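Local structure of nitrate transport protein (Xanthomonas axonopodis pv. citri, 3KSX) at residues Ala45-Phe55 / Phe227-Ala238. The protein probably binds alkanesulfonates in the periplasm as the substrate-binding component of an uptake system, and has been captured here with MOPS. Residues are numbered along the deposited sequence; the frame is centred on the assembly and turned at random.
Sequences AKQHRLLEQRF and FVQQVMGTLNQA
Phe55, the first residue past helix 50-54, lies between two unlike partners. Over one face of its ring comes the edge of Phe227, in an edge-to-face pair with centroids 4.7 Å apart and planes at 62°; the opposite face carries the aliphatic CG of Arg54. The ring's outer edge meets helix 227-238, with CZ 3.6 Å from Gln230 CB and CE2 beside Val231 CG2. CG of Arg54 stands anti to the backbone N (chi1 -178°), and a bend at chi2 then swings the guanidinium across to Gln230 and Thr234 of helix 227-238. There NH1 donates to Thr234 OG1, which lies in the guanidinium plane; the 2.5 Å between these atoms is unusually short, and the exact length is doubtful. Gln230 crosses the arginine at about a right angle and lays its CB over one guanidinium face, offset toward the rim.

Thr234 is two-sided: while OG1 receives the arginine, CG2 packs 3.6 Å from Leu50 CB and also touches Leu51 CD2. CD2 is the branch of Leu51 that enters the interface, reaching on toward Val231 CG1. Farther along, CB of Ala238 fits against both Leu50 CD1 and Ala45 CB, the latter at 3.8 Å. Two small side chains let the backbones draw together here, to 5.6 Å between the CA atoms of Ala45 and Ala238. Between helices 40-48 and 50-54, Arg49 takes a positive phi in a Schellman motif, and the redirected chain presents both helices to 227-238.

Helix 50-54 runs at 134° to helix 227-238. Phe227 and Val231 touch Leu31 of strand 30-36, and Leu51 touches Trp62 of strand 59-65, so the helices pack against the five-stranded mixed sheet of one lobe, consistent with the two-lobed periplasmic-binding-protein fold.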
loop_
_atom_site.group_PDB
_atom_site.type_symbol
_atom_site.label_atom_id
_atom_site.label_comp_id
_atom_site.label_asym_id
_atom_site.label_seq_id
_atom_site.Cartn_x
_atom_site.Cartn_y
_atom_site.Cartn_z
ATOM N N ALA A 45 -4.860 -6.214 -13.822
ATOM C CA ALA A 45 -4.775 -5.228 -14.900
ATOM C C ALA A 45 -3.573 -5.465 -15.791
ATOM O O ALA A 45 -3.700 -5.450 -16.995
ATOM C CB ALA A 45 -4.827 -3.778 -14.368
ATOM N N LYS A 46 -2.411 -5.681 -15.194
ATOM C CA LYS A 46 -1.205 -5.998 -15.930
ATOM C C LYS A 46 -1.420 -7.260 -16.796
ATOM O O LYS A 46 -1.231 -7.215 -18.014
ATOM C CB LYS A 46 0.009 -6.105 -14.992
ATOM C CG LYS A 46 1.331 -6.359 -15.693
ATOM C CD LYS A 46 2.529 -6.279 -14.727
ATOM C CE LYS A 46 3.804 -6.705 -15.466
ATOM N NZ LYS A 46 3.602 -7.887 -16.363
ATOM N N GLN A 47 -1.863 -8.363 -16.204
ATOM C CA GLN A 47 -1.872 -9.597 -16.948
ATOM C C GLN A 47 -2.964 -9.605 -18.006
ATOM O O GLN A 47 -2.763 -10.207 -19.093
ATOM C CB GLN A 47 -1.961 -10.846 -16.056
ATOM C CG GLN A 47 -0.976 -10.930 -14.877
ATOM C CD GLN A 47 0.463 -10.462 -15.186
ATOM O OE1 GLN A 47 1.049 -10.822 -16.215
ATOM N NE2 GLN A 47 1.036 -9.652 -14.270
ATOM N N HIS A 48 -4.072 -8.928 -17.722
ATOM C CA HIS A 48 -5.194 -8.826 -18.677
ATOM C C HIS A 48 -5.032 -7.787 -19.762
ATOM O O HIS A 48 -5.895 -7.650 -20.667
ATOM C CB HIS A 48 -6.497 -8.569 -17.935
ATOM C CG HIS A 48 -7.028 -9.777 -17.212
ATOM N ND1 HIS A 48 -8.365 -9.932 -16.902
ATOM C CD2 HIS A 48 -6.401 -10.890 -16.755
ATOM C CE1 HIS A 48 -8.537 -11.079 -16.265
ATOM N NE2 HIS A 48 -7.359 -11.683 -16.168
ATOM N N ARG A 49 -3.945 -7.039 -19.659
ATOM C CA ARG A 49 -3.612 -5.960 -20.588
ATOM C C ARG A 49 -4.728 -4.942 -20.762
ATOM O O ARG A 49 -4.983 -4.526 -21.860
ATOM C CB ARG A 49 -3.154 -6.547 -21.948
ATOM C CG ARG A 49 -2.211 -7.745 -21.787
ATOM C CD ARG A 49 -1.484 -8.108 -23.057
ATOM N NE ARG A 49 -0.709 -6.981 -23.625
ATOM C CZ ARG A 49 0.516 -6.592 -23.262
ATOM N NH1 ARG A 49 1.187 -7.190 -22.283
ATOM N NH2 ARG A 49 1.061 -5.579 -23.918
ATOM N N LEU A 50 -5.350 -4.516 -19.664
ATOM C CA LEU A 50 -6.518 -3.597 -19.710
ATOM C C LEU A 50 -6.164 -2.223 -20.260
ATOM O O LEU A 50 -6.945 -1.601 -21.012
ATOM C CB LEU A 50 -7.129 -3.428 -18.312
ATOM C CG LEU A 50 -7.638 -4.738 -17.636
ATOM C CD1 LEU A 50 -8.401 -4.446 -16.349
ATOM C CD2 LEU A 50 -8.568 -5.439 -18.641
ATOM N N LEU A 51 -5.002 -1.746 -19.869
ATOM C CA LEU A 51 -4.576 -0.399 -20.245
ATOM C C LEU A 51 -4.197 -0.442 -21.714
ATOM O O LEU A 51 -4.525 0.476 -22.445
ATOM C CB LEU A 51 -3.357 0.044 -19.387
ATOM C CG LEU A 51 -3.704 0.358 -17.926
ATOM C CD1 LEU A 51 -2.523 0.933 -17.239
ATOM C CD2 LEU A 51 -4.897 1.314 -17.803
ATOM N N GLU A 52 -3.494 -1.502 -22.110
ATOM C CA GLU A 52 -3.024 -1.653 -23.498
ATOM C C GLU A 52 -4.207 -1.753 -24.403
ATOM O O GLU A 52 -4.273 -1.052 -25.406
ATOM C CB GLU A 52 -2.134 -2.867 -23.671
ATOM C CG GLU A 52 -0.836 -2.773 -22.897
ATOM C CD GLU A 52 -0.942 -3.232 -21.423
ATOM O OE1 GLU A 52 -2.052 -3.422 -20.886
ATOM O OE2 GLU A 52 0.107 -3.414 -20.800
ATOM N N GLN A 53 -5.204 -2.508 -24.005
ATOM C CA GLN A 53 -6.443 -2.537 -24.768
ATOM C C GLN A 53 -7.137 -1.180 -24.898
ATOM O O GLN A 53 -7.646 -0.837 -25.968
ATOM C CB GLN A 53 -7.438 -3.482 -24.112
ATOM C CG GLN A 53 -6.980 -4.912 -24.039
ATOM C CD GLN A 53 -8.135 -5.770 -23.613
ATOM O OE1 GLN A 53 -9.235 -5.588 -24.120
ATOM N NE2 GLN A 53 -7.926 -6.638 -22.635
ATOM N N ARG A 54 -7.141 -0.388 -23.827
ATOM C CA ARG A 54 -7.785 0.922 -23.825
ATOM C C ARG A 54 -6.997 2.034 -24.599
ATOM O O ARG A 54 -7.570 2.962 -25.198
ATOM C CB ARG A 54 -8.026 1.339 -22.359
ATOM C CG ARG A 54 -8.743 2.707 -22.211
ATOM C CD ARG A 54 -10.138 2.550 -21.621
ATOM N NE ARG A 54 -10.916 3.809 -21.510
ATOM C CZ ARG A 54 -11.271 4.414 -20.353
ATOM N NH1 ARG A 54 -10.888 3.914 -19.172
ATOM N NH2 ARG A 54 -12.012 5.540 -20.367
ATOM N N PHE A 55 -5.691 1.943 -24.604
ATOM C CA PHE A 55 -4.875 3.033 -25.085
ATOM C C PHE A 55 -3.835 2.489 -26.074
ATOM O O PHE A 55 -2.648 2.440 -25.776
ATOM C CB PHE A 55 -4.180 3.659 -23.885
ATOM C CG PHE A 55 -5.138 4.214 -22.847
ATOM C CD1 PHE A 55 -5.883 5.380 -23.112
ATOM C CD2 PHE A 55 -5.250 3.591 -21.592
ATOM C CE1 PHE A 55 -6.729 5.896 -22.137
ATOM C CE2 PHE A 55 -6.090 4.077 -20.646
ATOM C CZ PHE A 55 -6.827 5.247 -20.914
ATOM N N PHE A 227 -6.332 11.694 -19.786
ATOM C CA PHE A 227 -5.756 10.373 -19.967
ATOM C C PHE A 227 -5.601 9.760 -18.593
ATOM O O PHE A 227 -5.953 8.613 -18.424
ATOM C CB PHE A 227 -4.430 10.451 -20.729
ATOM C CG PHE A 227 -3.629 9.185 -20.725
ATOM C CD1 PHE A 227 -3.881 8.186 -21.644
ATOM C CD2 PHE A 227 -2.560 9.021 -19.830
ATOM C CE1 PHE A 227 -3.118 7.019 -21.649
ATOM C CE2 PHE A 227 -1.784 7.855 -19.842
ATOM C CZ PHE A 227 -2.064 6.867 -20.728
ATOM N N VAL A 228 -5.094 10.531 -17.614
ATOM C CA VAL A 228 -4.931 10.010 -16.238
ATOM C C VAL A 228 -6.265 9.622 -15.631
ATOM O O VAL A 228 -6.385 8.558 -14.983
ATOM C CB VAL A 228 -4.164 10.990 -15.371
ATOM C CG1 VAL A 228 -4.299 10.617 -13.844
ATOM C CG2 VAL A 228 -2.661 10.985 -15.847
ATOM N N GLN A 229 -7.277 10.446 -15.889
ATOM C CA GLN A 229 -8.662 10.144 -15.423
ATOM C C GLN A 229 -9.157 8.812 -16.020
ATOM O O GLN A 229 -9.697 7.948 -15.306
ATOM C CB GLN A 229 -9.574 11.310 -15.768
ATOM C CG GLN A 229 -11.052 11.115 -15.428
ATOM C CD GLN A 229 -11.842 12.442 -15.664
ATOM O OE1 GLN A 229 -12.769 12.766 -14.908
ATOM N NE2 GLN A 229 -11.434 13.230 -16.695
ATOM N N GLN A 230 -8.964 8.643 -17.335
ATOM C CA GLN A 230 -9.352 7.417 -18.018
ATOM C C GLN A 230 -8.566 6.237 -17.540
ATOM O O GLN A 230 -9.141 5.151 -17.392
ATOM C CB GLN A 230 -9.195 7.558 -19.513
ATOM C CG GLN A 230 -10.380 8.311 -20.085
ATOM C CD GLN A 230 -9.971 9.169 -21.225
ATOM O OE1 GLN A 230 -9.179 8.752 -22.082
ATOM N NE2 GLN A 230 -10.470 10.407 -21.241
ATOM N N VAL A 231 -7.255 6.414 -17.277
ATOM C CA VAL A 231 -6.429 5.366 -16.649
ATOM C C VAL A 231 -7.061 4.896 -15.330
ATOM O O VAL A 231 -7.258 3.679 -15.135
ATOM C CB VAL A 231 -4.966 5.847 -16.440
ATOM C CG1 VAL A 231 -4.179 4.843 -15.639
ATOM C CG2 VAL A 231 -4.247 6.041 -17.826
ATOM N N MET A 232 -7.378 5.858 -14.460
ATOM C CA MET A 232 -7.988 5.568 -13.152
ATOM C C MET A 232 -9.277 4.831 -13.384
ATOM O O MET A 232 -9.555 3.858 -12.692
ATOM C CB MET A 232 -8.378 6.796 -12.359
ATOM C CG MET A 232 -7.260 7.750 -11.917
ATOM S SD MET A 232 -6.133 6.898 -10.822
ATOM C CE MET A 232 -4.817 6.268 -11.910
ATOM N N GLY A 233 -10.067 5.292 -14.366
ATOM C CA GLY A 233 -11.291 4.548 -14.782
ATOM C C GLY A 233 -11.102 3.073 -15.055
ATOM O O GLY A 233 -11.904 2.258 -14.655
ATOM N N THR A 234 -10.034 2.728 -15.765
ATOM C CA THR A 234 -9.762 1.362 -16.155
ATOM C C THR A 234 -9.227 0.583 -14.959
ATOM O O THR A 234 -9.538 -0.606 -14.771
ATOM C CB THR A 234 -8.767 1.330 -17.390
ATOM O OG1 THR A 234 -9.388 1.998 -18.467
ATOM C CG2 THR A 234 -8.441 -0.073 -17.865
ATOM N N LEU A 235 -8.457 1.242 -14.107
ATOM C CA LEU A 235 -7.980 0.543 -12.930
ATOM C C LEU A 235 -9.136 0.309 -11.933
ATOM O O LEU A 235 -9.110 -0.654 -11.123
ATOM C CB LEU A 235 -6.818 1.318 -12.294
ATOM C CG LEU A 235 -5.572 1.466 -13.164
ATOM C CD1 LEU A 235 -4.512 2.100 -12.357
ATOM C CD2 LEU A 235 -5.115 0.054 -13.616
ATOM N N ASN A 236 -10.133 1.197 -11.971
ATOM C CA ASN A 236 -11.316 1.110 -11.095
ATOM C C ASN A 236 -12.069 -0.159 -11.467
ATOM O O ASN A 236 -12.610 -0.880 -10.610
ATOM C CB ASN A 236 -12.202 2.332 -11.270
ATOM C CG ASN A 236 -13.522 2.180 -10.606
ATOM O OD1 ASN A 236 -14.345 1.426 -11.079
ATOM N ND2 ASN A 236 -13.735 2.876 -9.469
ATOM N N GLN A 237 -12.104 -0.438 -12.761
ATOM C CA GLN A 237 -12.727 -1.651 -13.249
ATOM C C GLN A 237 -11.950 -2.927 -12.877
ATOM O O GLN A 237 -12.563 -3.931 -12.433
ATOM C CB GLN A 237 -12.927 -1.577 -14.767
ATOM C CG GLN A 237 -13.963 -0.527 -15.220
ATOM C CD GLN A 237 -15.278 -0.606 -14.442
ATOM O OE1 GLN A 237 -15.953 -1.660 -14.431
ATOM N NE2 GLN A 237 -15.655 0.509 -13.779
ATOM N N ALA A 238 -10.626 -2.902 -13.017
ATOM C CA ALA A 238 -9.761 -4.073 -12.650
ATOM C C ALA A 238 -10.083 -4.627 -11.234
ATOM O O ALA A 238 -10.109 -5.891 -10.995
ATOM C CB ALA A 238 -8.246 -3.678 -12.697
#